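Local structure of regulatory protein PCRH (Pseudomonas aeruginosa, 2XCB) at residues 61-66 against 89-94. The protein probably acts as the type III secretion chaperone of the translocator PopD, holding its chaperone-binding region as a bound peptide before export. Residues are numbered along the deposited sequence; the frame is centred on the assembly and turned at random.
Sequences CRQSLG and PFHAAE
Gln-63, in the last turn of helix 52-64, and His-91, midway along helix 87-98, are the closest backbone positions, with their CA atoms 8.4 Å apart. Gln-63 alone of residues 61-66 touches the other helix, so the contact rests on its side chain. The first helix ends just beyond, where Gly-66, lacking a CB, easily takes a positive phi and closes a Schellman motif, its N bonded to Gln-63 O at 3.0 Å.

Glutamine suits the bridging place because it combines length with a donor and an acceptor. With CG anti to the backbone N (chi1 -162°) and the chain extended, its amide is carried across to the second helix. There NE2 gives a nearly straight bond to Glu-94 OE2, 2.8 Å long with an N-H...O angle of 167°. The acceptor lies in the amide plane; the amide and carboxylate planes stand 82° apart, and NE2 meets OE2 from above the carboxylate plane. OE1 rests 3.4 Å from His-91 CB and is hydrogen-bonded to Tyr-75 OH of helix 68-81, which fixes which way round the amide sits.

His-91, one turn before Glu-94, sends ND1 to the same OE2 at 2.9 Å, from the opposite face of the carboxylate. Two donors thus grip one oxygen, and Phe-90 CD2 lies over one face of the imidazole. NE2 hydrogen-bonds an acidic side chain of the bound peptide; the nearby carboxylates would probably favour a protonated ring. Glu-94 probably helps to hold the imidazole in position for the peptide.

Apolar peptide side chains also pack on Gln-63 and His-91. Helices 52-64 and 87-98, separated in sequence by helix 68-81, thus both present side chains to the peptide, consistent with the concave groove of tetratricopeptide-type secretion chaperones.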
loop_
_atom_site.group_PDB
_atom_site.type_symbol
_atom_site.label_atom_id
_atom_site.label_comp_id
_atom_site.label_asym_id
_atom_site.label_seq_id
_atom_site.Cartn_x
_atom_site.Cartn_y
_atom_site.Cartn_z
ATOM N N CYS A 61 -9.123 -12.351 4.221
ATOM C CA CYS A 61 -7.873 -12.893 3.694
ATOM C C CYS A 61 -7.388 -14.092 4.443
ATOM O O CYS A 61 -7.011 -15.068 3.835
ATOM C CB CYS A 61 -6.736 -11.834 3.697
ATOM S SG CYS A 61 -7.029 -10.581 2.562
ATOM N N ARG A 62 -7.426 -14.003 5.761
ATOM C CA ARG A 62 -7.004 -15.089 6.606
ATOM C C ARG A 62 -7.943 -16.332 6.478
ATOM O O ARG A 62 -7.494 -17.489 6.410
ATOM C CB ARG A 62 -6.968 -14.586 8.033
ATOM C CG ARG A 62 -5.760 -13.670 8.272
ATOM C CD ARG A 62 -5.902 -12.906 9.557
ATOM N NE ARG A 62 -4.644 -12.240 9.889
ATOM C CZ ARG A 62 -4.353 -11.649 11.051
ATOM N NH1 ARG A 62 -5.248 -11.528 12.049
ATOM N NH2 ARG A 62 -3.160 -11.046 11.160
ATOM N N GLN A 63 -9.238 -16.058 6.418
ATOM C CA GLN A 63 -10.206 -17.120 6.136
ATOM C C GLN A 63 -9.850 -17.887 4.860
ATOM O O GLN A 63 -9.811 -19.114 4.885
ATOM C CB GLN A 63 -11.645 -16.583 6.038
ATOM C CG GLN A 63 -12.700 -17.731 6.186
ATOM C CD GLN A 63 -14.150 -17.221 6.155
ATOM O OE1 GLN A 63 -14.415 -16.091 6.476
ATOM N NE2 GLN A 63 -15.084 -18.099 5.772
ATOM N N SER A 64 -9.573 -17.165 3.764
ATOM C CA SER A 64 -9.293 -17.781 2.471
ATOM C C SER A 64 -8.000 -18.585 2.461
ATOM O O SER A 64 -7.844 -19.480 1.631
ATOM C CB SER A 64 -9.244 -16.727 1.395
ATOM O OG SER A 64 -10.542 -16.405 0.993
ATOM N N LEU A 65 -7.088 -18.253 3.376
ATOM C CA LEU A 65 -5.830 -18.958 3.583
ATOM C C LEU A 65 -5.919 -20.045 4.653
ATOM O O LEU A 65 -4.921 -20.652 5.023
ATOM C CB LEU A 65 -4.773 -17.932 4.070
ATOM C CG LEU A 65 -4.295 -16.953 2.986
ATOM C CD1 LEU A 65 -3.459 -15.844 3.673
ATOM C CD2 LEU A 65 -3.469 -17.727 1.920
ATOM N N GLY A 66 -7.090 -20.244 5.218
ATOM C CA GLY A 66 -7.221 -21.314 6.229
ATOM C C GLY A 66 -6.708 -20.951 7.560
ATOM O O GLY A 66 -6.505 -21.839 8.430
ATOM N N PRO A 89 -20.319 -11.587 12.178
ATOM C CA PRO A 89 -20.631 -12.878 12.876
ATOM C C PRO A 89 -20.895 -13.989 11.871
ATOM O O PRO A 89 -20.619 -15.112 12.106
ATOM C CB PRO A 89 -21.940 -12.543 13.639
ATOM C CG PRO A 89 -22.419 -11.226 13.107
ATOM C CD PRO A 89 -21.141 -10.491 12.713
ATOM N N PHE A 90 -21.349 -13.624 10.689
ATOM C CA PHE A 90 -21.574 -14.627 9.667
ATOM C C PHE A 90 -20.249 -15.319 9.267
ATOM O O PHE A 90 -20.152 -16.583 9.380
ATOM C CB PHE A 90 -22.276 -13.999 8.403
ATOM C CG PHE A 90 -22.575 -15.022 7.296
ATOM C CD1 PHE A 90 -23.727 -15.820 7.346
ATOM C CD2 PHE A 90 -21.662 -15.219 6.209
ATOM C CE1 PHE A 90 -24.018 -16.790 6.338
ATOM C CE2 PHE A 90 -21.896 -16.189 5.242
ATOM C CZ PHE A 90 -23.107 -17.002 5.317
ATOM N N HIS A 91 -19.219 -14.542 8.846
ATOM C CA HIS A 91 -18.001 -15.194 8.438
ATOM C C HIS A 91 -17.262 -15.800 9.619
ATOM O O HIS A 91 -16.576 -16.784 9.432
ATOM C CB HIS A 91 -17.091 -14.269 7.642
ATOM C CG HIS A 91 -17.765 -13.882 6.332
ATOM N ND1 HIS A 91 -18.113 -14.848 5.416
ATOM C CD2 HIS A 91 -18.341 -12.730 5.908
ATOM C CE1 HIS A 91 -18.793 -14.279 4.400
ATOM N NE2 HIS A 91 -18.940 -12.988 4.682
ATOM N N ALA A 92 -17.435 -15.215 10.796
ATOM C CA ALA A 92 -16.873 -15.816 12.018
ATOM C C ALA A 92 -17.501 -17.224 12.241
ATOM O O ALA A 92 -16.842 -18.158 12.730
ATOM C CB ALA A 92 -17.167 -14.960 13.230
ATOM N N ALA A 93 -18.800 -17.300 12.002
ATOM C CA ALA A 93 -19.507 -18.577 12.177
ATOM C C ALA A 93 -18.936 -19.618 11.206
ATOM O O ALA A 93 -18.740 -20.769 11.573
ATOM C CB ALA A 93 -20.999 -18.341 11.954
ATOM N N GLU A 94 -18.658 -19.217 9.947
ATOM C CA GLU A 94 -17.967 -20.150 9.039
ATOM C C GLU A 94 -16.620 -20.692 9.544
ATOM O O GLU A 94 -16.260 -21.919 9.367
ATOM C CB GLU A 94 -17.744 -19.507 7.686
ATOM C CG GLU A 94 -19.058 -19.226 6.957
ATOM C CD GLU A 94 -18.815 -18.506 5.660
ATOM O OE1 GLU A 94 -19.630 -18.762 4.750
ATOM O OE2 GLU A 94 -17.805 -17.720 5.546
#